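Local coordinates for Cgl0159-like domain-containing protein (Corynebacterium glutamicum, PDB 3FOK) that is of unknown function but belongs to a TIM-barrel family, a fold that many enzymes share, at residues R231-T236 against L262-V267. Residues are numbered along the deposited sequence; the frame is centred on the assembly and turned at random.
Sequences RVMEST and LTLPGV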
loop_
_atom_site.group_PDB
_atom_site.type_symbol
_atom_site.label_atom_id
_atom_site.label_comp_id
_atom_site.label_asym_id
_atom_site.label_seq_id
_atom_site.Cartn_x
_atom_site.Cartn_y
_atom_site.Cartn_z
ATOM N N ARG A 231 8.566 -20.557 -34.622
ATOM C CA ARG A 231 9.689 -20.431 -33.757
ATOM C C ARG A 231 9.194 -19.691 -32.518
ATOM O O ARG A 231 9.696 -19.912 -31.420
ATOM C CB ARG A 231 10.741 -19.641 -34.488
ATOM C CG ARG A 231 12.028 -19.536 -33.747
ATOM C CD ARG A 231 13.049 -18.795 -34.575
ATOM N NE ARG A 231 14.006 -18.108 -33.721
ATOM C CZ ARG A 231 14.392 -16.853 -33.907
ATOM N NH1 ARG A 231 13.907 -16.150 -34.918
ATOM N NH2 ARG A 231 15.250 -16.294 -33.070
ATOM N N VAL A 232 8.213 -18.810 -32.701
ATOM C CA VAL A 232 7.640 -18.079 -31.588
ATOM C C VAL A 232 6.804 -19.094 -30.828
ATOM O O VAL A 232 6.770 -19.089 -29.602
ATOM C CB VAL A 232 6.720 -16.939 -32.069
ATOM C CG1 VAL A 232 5.976 -16.345 -30.882
ATOM C CG2 VAL A 232 7.530 -15.865 -32.775
HETATM N N MSE A 233 6.138 -19.976 -31.568
HETATM C CA MSE A 233 5.296 -20.993 -30.953
HETATM C C MSE A 233 6.076 -22.061 -30.203
HETATM O O MSE A 233 5.494 -22.846 -29.458
HETATM C CB MSE A 233 4.394 -21.650 -32.000
HETATM C CG MSE A 233 3.270 -20.752 -32.501
HETATM SE SE MSE A 233 2.314 -19.847 -31.068
HETATM C CE MSE A 233 2.859 -18.041 -31.490
ATOM N N GLU A 234 7.390 -22.097 -30.398
ATOM C CA GLU A 234 8.217 -23.063 -29.692
ATOM C C GLU A 234 8.554 -22.457 -28.332
ATOM O O GLU A 234 9.332 -23.017 -27.562
ATOM C CB GLU A 234 9.497 -23.361 -30.482
ATOM C CG GLU A 234 9.239 -23.941 -31.868
ATOM C CD GLU A 234 10.515 -24.237 -32.646
ATOM O OE1 GLU A 234 11.397 -23.353 -32.712
ATOM O OE2 GLU A 234 10.626 -25.353 -33.202
ATOM N N SER A 235 7.946 -21.305 -28.050
ATOM C CA SER A 235 8.152 -20.586 -26.792
ATOM C C SER A 235 7.295 -21.112 -25.649
ATOM O O SER A 235 7.706 -21.066 -24.494
ATOM C CB SER A 235 7.863 -19.093 -26.971
ATOM O OG SER A 235 8.868 -18.467 -27.741
ATOM N N THR A 236 6.095 -21.586 -25.969
ATOM C CA THR A 236 5.204 -22.129 -24.950
ATOM C C THR A 236 4.443 -23.356 -25.388
ATOM O O THR A 236 4.406 -23.719 -26.563
ATOM C CB THR A 236 4.138 -21.118 -24.478
ATOM O OG1 THR A 236 3.611 -20.410 -25.605
ATOM C CG2 THR A 236 4.719 -20.163 -23.461
ATOM N N LEU A 262 -2.164 -20.053 -37.987
ATOM C CA LEU A 262 -3.270 -20.851 -37.474
ATOM C C LEU A 262 -2.995 -22.358 -37.527
ATOM O O LEU A 262 -3.670 -23.140 -36.856
ATOM C CB LEU A 262 -4.538 -20.522 -38.270
ATOM C CG LEU A 262 -5.780 -20.003 -37.536
ATOM C CD1 LEU A 262 -5.395 -19.162 -36.331
ATOM C CD2 LEU A 262 -6.619 -19.191 -38.513
ATOM N N THR A 263 -2.001 -22.762 -38.315
ATOM C CA THR A 263 -1.662 -24.179 -38.443
ATOM C C THR A 263 -0.592 -24.617 -37.445
ATOM O O THR A 263 -0.363 -25.814 -37.258
ATOM C CB THR A 263 -1.137 -24.517 -39.859
ATOM O OG1 THR A 263 0.155 -23.924 -40.046
ATOM C CG2 THR A 263 -2.088 -23.999 -40.925
ATOM N N LEU A 264 0.061 -23.649 -36.809
ATOM C CA LEU A 264 1.123 -23.935 -35.851
ATOM C C LEU A 264 0.662 -24.635 -34.574
ATOM O O LEU A 264 -0.474 -24.467 -34.130
ATOM C CB LEU A 264 1.860 -22.642 -35.510
ATOM C CG LEU A 264 2.921 -22.193 -36.522
ATOM C CD1 LEU A 264 2.599 -22.687 -37.922
ATOM C CD2 LEU A 264 3.008 -20.683 -36.496
ATOM N N PRO A 265 1.556 -25.426 -33.960
ATOM C CA PRO A 265 1.283 -26.179 -32.731
ATOM C C PRO A 265 0.817 -25.293 -31.579
ATOM O O PRO A 265 1.479 -24.319 -31.228
ATOM C CB PRO A 265 2.626 -26.842 -32.418
ATOM C CG PRO A 265 3.316 -26.908 -33.747
ATOM C CD PRO A 265 2.967 -25.576 -34.352
ATOM N N GLY A 266 -0.324 -25.633 -30.992
ATOM C CA GLY A 266 -0.824 -24.860 -29.872
ATOM C C GLY A 266 -1.753 -23.706 -30.197
ATOM O O GLY A 266 -2.484 -23.243 -29.324
ATOM N N VAL A 267 -1.732 -23.226 -31.434
ATOM C CA VAL A 267 -2.610 -22.123 -31.810
ATOM C C VAL A 267 -4.046 -22.634 -31.851
ATOM O O VAL A 267 -4.354 -23.605 -32.544
ATOM C CB VAL A 267 -2.219 -21.530 -33.178
ATOM C CG1 VAL A 267 -3.165 -20.402 -33.548
ATOM C CG2 VAL A 267 -0.788 -21.019 -33.121
HETATM O O HOH W 1 3.589 -24.741 -29.386
#
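With chi1 at -72°, M233, a selenomethionine here, carries CG anti to its own carbonyl carbon, and bends at chi2 and chi3 fold the chain so that CG meets L264 while SE meets V267. The setting is a TIM barrel, built of alternating strands and helices, and two of its alpha-to-beta connections meet here at the N-terminal end of the barrel strands. The short helix 229-232 and the turn that follows it, leading to strand 240-243, face the loop that joins helix 252-261 to strand 267-272. The contact thus joins the connections leading into two adjacent parallel strands, 240-243 and 267-272.

One long, bent side chain spans the join. CG of M233 lies 3.8 Å from CB of L264, with L264 CD2 only slightly farther off, and the two chains cross at about a right angle. L264 also touches M229 and E230. Farther along, SE of M233 comes within 3.9 Å of V267 CG2, again crosswise, at the point where the loop enters its strand. L223 of strand 219-224 packs on M233 and L242 on V267, which continues the apolar patch into the layer between strands and helices.

The receiving loop is shaped by a type II beta turn from L264 to V267, closed by a hydrogen bond from V267 N to L264 O of 3.2 Å. Its third position is G266, whose phi of 91° suits glycine, and which is hydrogen-bonded through its backbone to T240. P265 lies at the exposed margin, packing on R15 of the second subunit, so the contact borders a subunit interface. At this margin a water bridges the two backbones, hydrogen-bonded to M233 O at 2.7 Å and to P265 O at 2.8 Å.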